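Local coordinates for putative hexulose 6 phosphate synthase (Salmonella typhimurium, PDB 3F4W), which is a putative synthase of the orotidine 5'-phosphate decarboxylase/HUMPS family, a closed eight-stranded beta/alpha (TIM) barrel present here as a two-chain assembly, at residues G85-V89 with R119-L123; A160-A165 with P181-I185. All blocks are in the same frame, centred on the assembly; numbering follows the deposited sequence.

Contact 1 (G85-V89 with R119-L123); sequences GVTDV and RVRLL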
# COMPACT_ATOMS: atom_id res chain seq x y z
N GLY A 85 -8.88 -2.19 4.85
CA GLY A 85 -10.20 -2.78 4.98
C GLY A 85 -10.83 -3.10 3.64
O GLY A 85 -11.71 -3.96 3.54
N VAL A 86 -10.38 -2.41 2.59
CA VAL A 86 -10.94 -2.62 1.26
C VAL A 86 -10.36 -3.85 0.57
O VAL A 86 -10.84 -4.24 -0.50
CB VAL A 86 -10.76 -1.38 0.34
CG1 VAL A 86 -11.63 -0.23 0.82
CG2 VAL A 86 -9.30 -0.97 0.27
N THR A 87 -9.35 -4.46 1.17
CA THR A 87 -8.74 -5.65 0.57
C THR A 87 -9.55 -6.91 0.87
O THR A 87 -10.50 -6.88 1.64
CB THR A 87 -7.28 -5.86 1.02
OG1 THR A 87 -6.63 -6.75 0.11
CG2 THR A 87 -7.22 -6.44 2.43
N ASP A 88 -9.16 -8.01 0.24
CA ASP A 88 -9.87 -9.28 0.40
C ASP A 88 -9.74 -9.80 1.82
O ASP A 88 -8.71 -9.61 2.47
CB ASP A 88 -9.33 -10.30 -0.61
CG ASP A 88 -10.27 -11.48 -0.80
OD1 ASP A 88 -10.84 -11.61 -1.91
OD2 ASP A 88 -10.42 -12.28 0.15
N VAL A 89 -10.78 -10.46 2.32
CA VAL A 89 -10.74 -11.04 3.66
C VAL A 89 -9.60 -12.04 3.82
O VAL A 89 -9.06 -12.19 4.92
CB VAL A 89 -12.08 -11.69 4.06
CG1 VAL A 89 -13.13 -10.63 4.24
CG2 VAL A 89 -12.52 -12.69 3.00
N ARG A 119 -19.15 -3.66 6.12
CA ARG A 119 -17.75 -4.08 6.12
C ARG A 119 -17.28 -4.40 7.54
O ARG A 119 -16.55 -5.38 7.76
CB ARG A 119 -16.88 -2.99 5.49
CG ARG A 119 -15.50 -3.46 5.05
CD ARG A 119 -15.62 -4.58 4.02
NE ARG A 119 -14.31 -5.08 3.62
CZ ARG A 119 -14.12 -6.19 2.92
NH1 ARG A 119 -15.16 -6.92 2.53
NH2 ARG A 119 -12.90 -6.57 2.61
N VAL A 120 -17.68 -3.58 8.50
CA VAL A 120 -17.34 -3.81 9.89
C VAL A 120 -17.89 -5.15 10.38
O VAL A 120 -17.18 -5.91 11.05
CB VAL A 120 -17.84 -2.68 10.80
CG1 VAL A 120 -17.63 -3.03 12.26
CG2 VAL A 120 -17.13 -1.37 10.46
N ARG A 121 -19.14 -5.45 10.05
CA ARG A 121 -19.74 -6.71 10.47
C ARG A 121 -18.94 -7.87 9.90
O ARG A 121 -18.63 -8.83 10.60
CB ARG A 121 -21.19 -6.82 9.98
CG ARG A 121 -22.13 -5.72 10.44
CD ARG A 121 -23.55 -5.97 9.92
NE ARG A 121 -24.35 -4.75 9.93
CZ ARG A 121 -24.76 -4.11 8.84
NH1 ARG A 121 -24.44 -4.58 7.64
NH2 ARG A 121 -25.48 -3.01 8.94
N LEU A 122 -18.61 -7.76 8.62
CA LEU A 122 -17.88 -8.80 7.92
C LEU A 122 -16.50 -9.03 8.53
O LEU A 122 -16.09 -10.16 8.75
CB LEU A 122 -17.76 -8.44 6.44
CG LEU A 122 -17.34 -9.52 5.46
CD1 LEU A 122 -17.68 -9.11 4.03
CD2 LEU A 122 -15.86 -9.78 5.59
N LEU A 123 -15.80 -7.94 8.80
CA LEU A 123 -14.42 -8.03 9.27
C LEU A 123 -14.32 -8.56 10.70
O LEU A 123 -13.43 -9.35 11.02
CB LEU A 123 -13.72 -6.67 9.16
CG LEU A 123 -13.62 -6.14 7.73
CD1 LEU A 123 -12.94 -4.78 7.71
CD2 LEU A 123 -12.88 -7.14 6.84
O HOH W 1 -13.54 -9.47 0.78

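Contact 2 (A160-A165 with P181-I185); sequences ARIAVA and PDVVI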
# COMPACT_ATOMS: atom_id res chain seq x y z
N ALA A 160 -14.42 -4.70 18.48
CA ALA A 160 -13.19 -4.11 17.96
C ALA A 160 -12.70 -2.90 18.75
O ALA A 160 -13.48 -2.03 19.13
CB ALA A 160 -13.36 -3.75 16.48
N ARG A 161 -11.39 -2.87 18.99
CA ARG A 161 -10.71 -1.67 19.46
C ARG A 161 -10.76 -0.69 18.29
O ARG A 161 -10.72 -1.11 17.14
CB ARG A 161 -9.26 -2.03 19.80
CG ARG A 161 -8.49 -0.99 20.59
CD ARG A 161 -7.06 -1.47 20.85
NE ARG A 161 -6.27 -0.47 21.57
CZ ARG A 161 -4.95 -0.48 21.67
NH1 ARG A 161 -4.23 -1.43 21.09
NH2 ARG A 161 -4.33 0.48 22.35
N ILE A 162 -10.86 0.60 18.58
CA ILE A 162 -11.06 1.59 17.51
C ILE A 162 -10.04 2.71 17.53
O ILE A 162 -9.77 3.31 18.57
CB ILE A 162 -12.47 2.22 17.58
CG1 ILE A 162 -13.56 1.14 17.55
CG2 ILE A 162 -12.66 3.23 16.45
CD1 ILE A 162 -13.58 0.33 16.27
N ALA A 163 -9.47 3.01 16.36
CA ALA A 163 -8.58 4.15 16.19
C ALA A 163 -9.21 5.14 15.21
O ALA A 163 -10.09 4.78 14.43
CB ALA A 163 -7.21 3.69 15.68
N VAL A 164 -8.77 6.39 15.28
CA VAL A 164 -9.26 7.40 14.35
C VAL A 164 -8.16 8.36 13.89
O VAL A 164 -7.36 8.84 14.69
CB VAL A 164 -10.47 8.19 14.93
CG1 VAL A 164 -10.08 8.89 16.23
CG2 VAL A 164 -11.00 9.18 13.91
N ALA A 165 -8.13 8.61 12.58
CA ALA A 165 -7.14 9.48 11.97
C ALA A 165 -7.79 10.33 10.89
O ALA A 165 -8.70 9.87 10.19
CB ALA A 165 -6.01 8.65 11.38
N PRO A 181 -12.75 6.93 21.35
CA PRO A 181 -11.95 5.96 20.60
C PRO A 181 -10.87 5.40 21.52
O PRO A 181 -10.60 5.99 22.56
CB PRO A 181 -11.29 6.80 19.50
CG PRO A 181 -11.83 8.21 19.66
CD PRO A 181 -12.37 8.31 21.04
N ASP A 182 -10.26 4.28 21.14
CA ASP A 182 -9.16 3.72 21.92
C ASP A 182 -7.83 4.36 21.53
O ASP A 182 -6.94 4.51 22.37
CB ASP A 182 -9.11 2.21 21.75
CG ASP A 182 -10.38 1.53 22.22
OD1 ASP A 182 -10.56 1.40 23.44
OD2 ASP A 182 -11.20 1.14 21.36
N VAL A 183 -7.71 4.76 20.27
CA VAL A 183 -6.50 5.40 19.80
C VAL A 183 -6.83 6.62 18.95
O VAL A 183 -7.67 6.55 18.05
CB VAL A 183 -5.61 4.43 18.98
CG1 VAL A 183 -4.38 5.16 18.43
CG2 VAL A 183 -5.20 3.24 19.83
N VAL A 184 -6.19 7.73 19.26
CA VAL A 184 -6.29 8.93 18.43
C VAL A 184 -4.97 9.10 17.68
O VAL A 184 -3.90 9.14 18.28
CB VAL A 184 -6.59 10.17 19.29
CG1 VAL A 184 -6.53 11.42 18.44
CG2 VAL A 184 -7.95 10.03 19.95
N ILE A 185 -5.06 9.18 16.36
CA ILE A 185 -3.89 9.29 15.50
C ILE A 185 -3.71 10.73 15.02
O ILE A 185 -4.64 11.35 14.51
CB ILE A 185 -4.00 8.35 14.27
CG1 ILE A 185 -4.14 6.89 14.72
CG2 ILE A 185 -2.81 8.52 13.35
CD1 ILE A 185 -4.76 5.97 13.68
O HOH W 2 -6.12 2.35 24.11

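Contact 1 (G85-V89 with R119-L123)
In this TIM barrel, the loop that leads from strand 80-84 into helix 89-102 is pinned here by the outer helix 116-126. Arg119 does most of the work. Its CA-to-CB bond points toward the loop, and the long side chain, bent at chi2 (59°, p), lays the edge of its guanidinium against backbone carbonyls. Both NE (2.8 Å) and NH2 (3.0 Å) of Arg119 donate to Gly85 O, a bifurcated grip on a single acceptor. Thr87 O also lies close to Arg119 NH2, at 2.6 Å, but the angle is too poor for a hydrogen bond. The next residue to meet the loop is Leu122, which packs against Val89 at the first turn of helix 89-102. Leu123, one helical turn on from Arg119, brings CD1 to 4.4 Å from Gly85 CA and also touches Ile92, so the apolar contact runs on into that helix. Asp88 N-caps it through OD2 to Leu90 N, while its OD1 forms a salt bridge with Arg144 of the second subunit; the loop thus serves the dimer interface as well. A water completes the polar side, weakly bridging Val89 N at 3.3 Å and Arg119 NH2 at 3.5 Å.

Contact 2 (A160-A165 with P181-I185)
Strands 161-165 and 183-185 run parallel, their axes 4.8 Å apart at closest approach and inclined by 18°; with helix 173-177 between them they make up the last beta-alpha-beta unit of the TIM barrel. Ala163 pairs with Val183 and Val164 with Val184. The ladder begins at Ile162 O, which accepts from both Asp182 N (2.8 Å) and Val183 N (3.0 Å). It continues through Val164 N to Val183 O at 3.0 Å and Ile185 N to Val164 O at 2.9 Å. Ahead of the regular pairing, a side chain substitutes for a backbone acceptor: Asp182 OD2 takes the hydrogen of Ile162 N at 2.9 Å. The other edge of strand 161-165 bonds to strand 130-134, so both edges are used, as a closed barrel requires.

Side chains alternate between the two faces. Val164 and Val184 face the helical layer, where Val164 CG1 meets Pro181 CG at 3.9 Å and the valine also touches Leu150. Ala163, Ala165, Val183 and Ile185 turn to the barrel interior. There Ala163 CB lies 3.7 Å from Val183 CB, and the side chain of Ala165 comes within about 4 Å of a bound malonate ion. At the N-terminal end of the strands, Arg161 lays a guanidinium face over Val183 CG2, and a water links Arg161 NH2 (3.1 Å) to Asp182 O (2.9 Å).

Contact 2 belongs to the buried barrel wall, its centre about 8 Å from that of the chain; contact 1 lies farther out, about 17 Å from the chain centre, and is only partly buried. They share no strand or helix, and their nearest atoms are about 6 Å apart. Sheet neighbours are held in 160-165/181-185 mainly by repeating backbone hydrogen bonds, with small and branched apolar side chains on both faces. In 85-89/119-123 one long arginine side chain reaches from a helix to a loop, and less than half as much surface is covered (225 against 489 Å²). The second subunit touches contact 1 but not contact 2.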